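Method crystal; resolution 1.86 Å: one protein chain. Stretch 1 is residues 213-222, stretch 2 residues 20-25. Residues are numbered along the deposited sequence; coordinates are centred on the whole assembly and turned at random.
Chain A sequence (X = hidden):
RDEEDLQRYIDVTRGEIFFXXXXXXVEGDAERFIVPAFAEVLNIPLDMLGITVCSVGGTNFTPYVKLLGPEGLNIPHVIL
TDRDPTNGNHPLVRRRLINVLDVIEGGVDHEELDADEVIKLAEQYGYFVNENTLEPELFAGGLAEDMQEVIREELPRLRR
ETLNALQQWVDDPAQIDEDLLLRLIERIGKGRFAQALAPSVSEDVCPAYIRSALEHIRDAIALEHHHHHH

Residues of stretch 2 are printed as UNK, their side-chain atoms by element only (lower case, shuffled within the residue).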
# COMPACT_ATOMS: atom_id res chain seq x y z
N ALA A 213 6.93 4.10 3.27
CA ALA A 213 7.49 3.35 2.16
C ALA A 213 7.94 4.28 1.06
O ALA A 213 8.99 4.06 0.44
CB ALA A 213 6.48 2.34 1.61
N LEU A 214 7.14 5.30 0.76
CA LEU A 214 7.53 6.26 -0.28
C LEU A 214 8.83 6.97 0.06
O LEU A 214 9.71 7.12 -0.80
CB LEU A 214 6.40 7.27 -0.50
CG LEU A 214 5.16 6.69 -1.16
CD1 LEU A 214 4.05 7.77 -1.20
CD2 LEU A 214 5.47 6.20 -2.58
N GLU A 215 8.98 7.42 1.31
CA GLU A 215 10.20 8.10 1.73
C GLU A 215 11.39 7.14 1.75
O GLU A 215 12.52 7.53 1.41
CB GLU A 215 9.98 8.72 3.11
CG GLU A 215 8.89 9.82 3.10
CD GLU A 215 8.67 10.48 4.47
OE1 GLU A 215 8.92 9.83 5.50
OE2 GLU A 215 8.23 11.65 4.50
N HIS A 216 11.16 5.88 2.11
CA HIS A 216 12.26 4.91 2.12
C HIS A 216 12.82 4.71 0.71
O HIS A 216 14.03 4.77 0.51
CB HIS A 216 11.78 3.57 2.70
CG HIS A 216 12.89 2.58 2.89
ND1 HIS A 216 13.50 2.36 4.11
CD2 HIS A 216 13.54 1.78 2.00
CE1 HIS A 216 14.45 1.46 3.97
NE2 HIS A 216 14.50 1.09 2.70
N ILE A 217 11.94 4.49 -0.28
CA ILE A 217 12.44 4.21 -1.63
C ILE A 217 13.00 5.47 -2.27
O ILE A 217 13.99 5.42 -3.01
CB ILE A 217 11.34 3.56 -2.50
CG1 ILE A 217 11.93 3.02 -3.82
CG2 ILE A 217 10.20 4.49 -2.82
CD1 ILE A 217 12.99 1.95 -3.59
N ARG A 218 12.37 6.62 -2.00
CA ARG A 218 12.92 7.89 -2.47
C ARG A 218 14.32 8.12 -1.91
O ARG A 218 15.24 8.51 -2.64
CB ARG A 218 11.97 9.03 -2.07
CG ARG A 218 12.33 10.44 -2.58
CD ARG A 218 13.38 11.20 -1.72
NE ARG A 218 13.22 11.03 -0.27
CZ ARG A 218 12.29 11.65 0.44
NH1 ARG A 218 11.43 12.46 -0.16
NH2 ARG A 218 12.22 11.46 1.75
N ASP A 219 14.50 7.87 -0.62
CA ASP A 219 15.81 8.05 -0.00
C ASP A 219 16.86 7.17 -0.67
O ASP A 219 17.96 7.63 -0.98
CB ASP A 219 15.74 7.76 1.49
CG ASP A 219 15.12 8.89 2.29
OD1 ASP A 219 14.68 9.90 1.70
OD2 ASP A 219 15.06 8.76 3.53
N ALA A 220 16.52 5.90 -0.91
CA ALA A 220 17.48 4.98 -1.51
C ALA A 220 17.90 5.42 -2.90
O ALA A 220 19.08 5.35 -3.26
CB ALA A 220 16.89 3.57 -1.56
N ILE A 221 16.95 5.89 -3.71
CA ILE A 221 17.31 6.34 -5.05
C ILE A 221 18.12 7.64 -4.99
O ILE A 221 19.10 7.81 -5.73
CB ILE A 221 16.04 6.50 -5.91
CG1 ILE A 221 15.31 5.17 -6.10
CG2 ILE A 221 16.37 7.12 -7.27
CD1 ILE A 221 16.16 4.09 -6.64
N ALA A 222 17.72 8.57 -4.13
CA ALA A 222 18.46 9.83 -4.02
C ALA A 222 19.87 9.62 -3.49
O ALA A 222 20.80 10.32 -3.91
CB ALA A 222 17.71 10.82 -3.12
N UNK A 20 13.71 -0.43 -14.25
CA UNK A 20 13.41 0.49 -13.16
C UNK A 20 14.62 0.76 -12.26
O UNK A 20 15.53 -0.06 -12.14
c UNK A 20 12.27 -0.05 -12.30
o UNK A 20 11.18 -0.39 -13.14
N UNK A 21 14.62 1.94 -11.63
CA UNK A 21 15.60 2.22 -10.59
C UNK A 21 15.14 1.73 -9.22
O UNK A 21 15.99 1.49 -8.35
c UNK A 21 15.90 3.72 -10.53
c UNK A 21 16.83 5.80 -11.65
n UNK A 21 18.91 7.15 -14.36
n UNK A 21 19.51 6.08 -12.42
c UNK A 21 18.57 6.55 -13.22
c UNK A 21 16.51 4.31 -11.82
n UNK A 21 17.28 6.44 -12.88
N UNK A 22 13.83 1.57 -9.03
CA UNK A 22 13.30 1.11 -7.76
C UNK A 22 11.92 0.53 -7.96
O UNK A 22 11.27 0.79 -8.99
N UNK A 23 11.47 -0.27 -6.99
CA UNK A 23 10.19 -0.96 -7.09
C UNK A 23 9.44 -0.85 -5.77
O UNK A 23 10.01 -1.12 -4.72
c UNK A 23 8.93 -3.06 -7.61
c UNK A 23 11.08 -2.59 -8.78
c UNK A 23 10.33 -2.44 -7.47
N UNK A 24 8.17 -0.48 -5.84
CA UNK A 24 7.26 -0.50 -4.70
C UNK A 24 6.34 -1.71 -4.85
O UNK A 24 5.52 -1.75 -5.77
c UNK A 24 5.34 0.64 -3.56
c UNK A 24 7.34 2.00 -4.35
c UNK A 24 6.43 0.79 -4.62
c UNK A 24 6.65 3.34 -4.76
N UNK A 25 6.44 -2.66 -3.93
CA UNK A 25 5.65 -3.89 -3.99
C UNK A 25 4.41 -3.73 -3.11
O UNK A 25 4.54 -3.40 -1.92
c UNK A 25 8.54 -6.49 -3.62
c UNK A 25 7.24 -5.89 -5.73
c UNK A 25 6.48 -5.09 -3.51
c UNK A 25 7.70 -5.42 -4.35

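Position 20 carries two side-chain atoms, a carbon and then an oxygen, with no branch. That is a hydroxymethyl group. It is out of reach of stretch 1, which places no demand on it; the oxygen finds its hydrogen bond elsewhere in the structure. The residue is Ser20.

Position 21 has seven side-chain atoms: three carbons in a row, a nitrogen, then a carbon holding two more nitrogens. Its CA-to-CB bond points toward the helix, and its CB lies 3.9 Å from CD1 of Ile221, but the end leads away, so the contact takes the aliphatic root and leaves the charge outside. The backbone comes nearer still: O of position 21 is 3.1 Å from CD1 of Ile221, a tight approach of a methyl to a carbonyl oxygen. An unbranched chain ending in a planar guanidinium leaves no alternative to arginine, and this exposed residue is Arg21.

Position 22 has no side-chain atoms at all. Its CA sits 4.3 Å from CD1 of Ile217, and its N is 4.2 Å from CD1 of Ile221, so two isoleucine methyls rest against bare backbone. An ideal CB here would point toward the helix and fall 3.2 Å from CD1 of Ile217 and 3.4 Å from CD1 of Ile221, both tight. The absence of a side chain is what gives those methyls their room, and the residue is Gly22.

Position 23 shows three carbons, the first carrying the other two. Its CA-to-CB bond points away from the helix, and the side chain makes no contact with stretch 1; what touches stretch 1 is its backbone N, 4.3 Å from CD1 of Ile217. A fork directly at the beta carbon, with nothing further, is valine: this is Val23.

Position 24 has four carbons, forked at the first, with one arm two carbons long. The CA-to-CB bond runs sideways, yet the end comes nearer to the helix. The carbon ending the long arm lies 3.8 Å from CD2 of Leu214, and the inner carbon of that arm is 4.1 Å from CG2 of Ile217. The branching is the pattern of isoleucine rather than leucine, so the residue is Ile24.

Position 25 also has four carbons, but the fork comes at the second. The side chain is out of reach of stretch 1 and buries itself without its help. The late fork makes it leucine, Leu25.

The helix and strand run nearly antiparallel, at 167°, with axes 9.2 Å apart at closest approach. Ile217 and Ile221, four apart, point toward the strand, while Leu214 starts out away from it and brings its end back. They meet the strand in reverse order: Ile24 packs on Leu214 and Ile217, while Gly22 and Arg21 receive Ile217 and Ile221. No hydrogen bond crosses. The two stretches bury 272 Å² in all, both sides summed, through methyls packed on side chains and on backbone, with Gly22 where a CB would be tight against two methyls, and Ile24 packing on Leu214 and Ile217.

Stretch 2 20-25: SRGVIL
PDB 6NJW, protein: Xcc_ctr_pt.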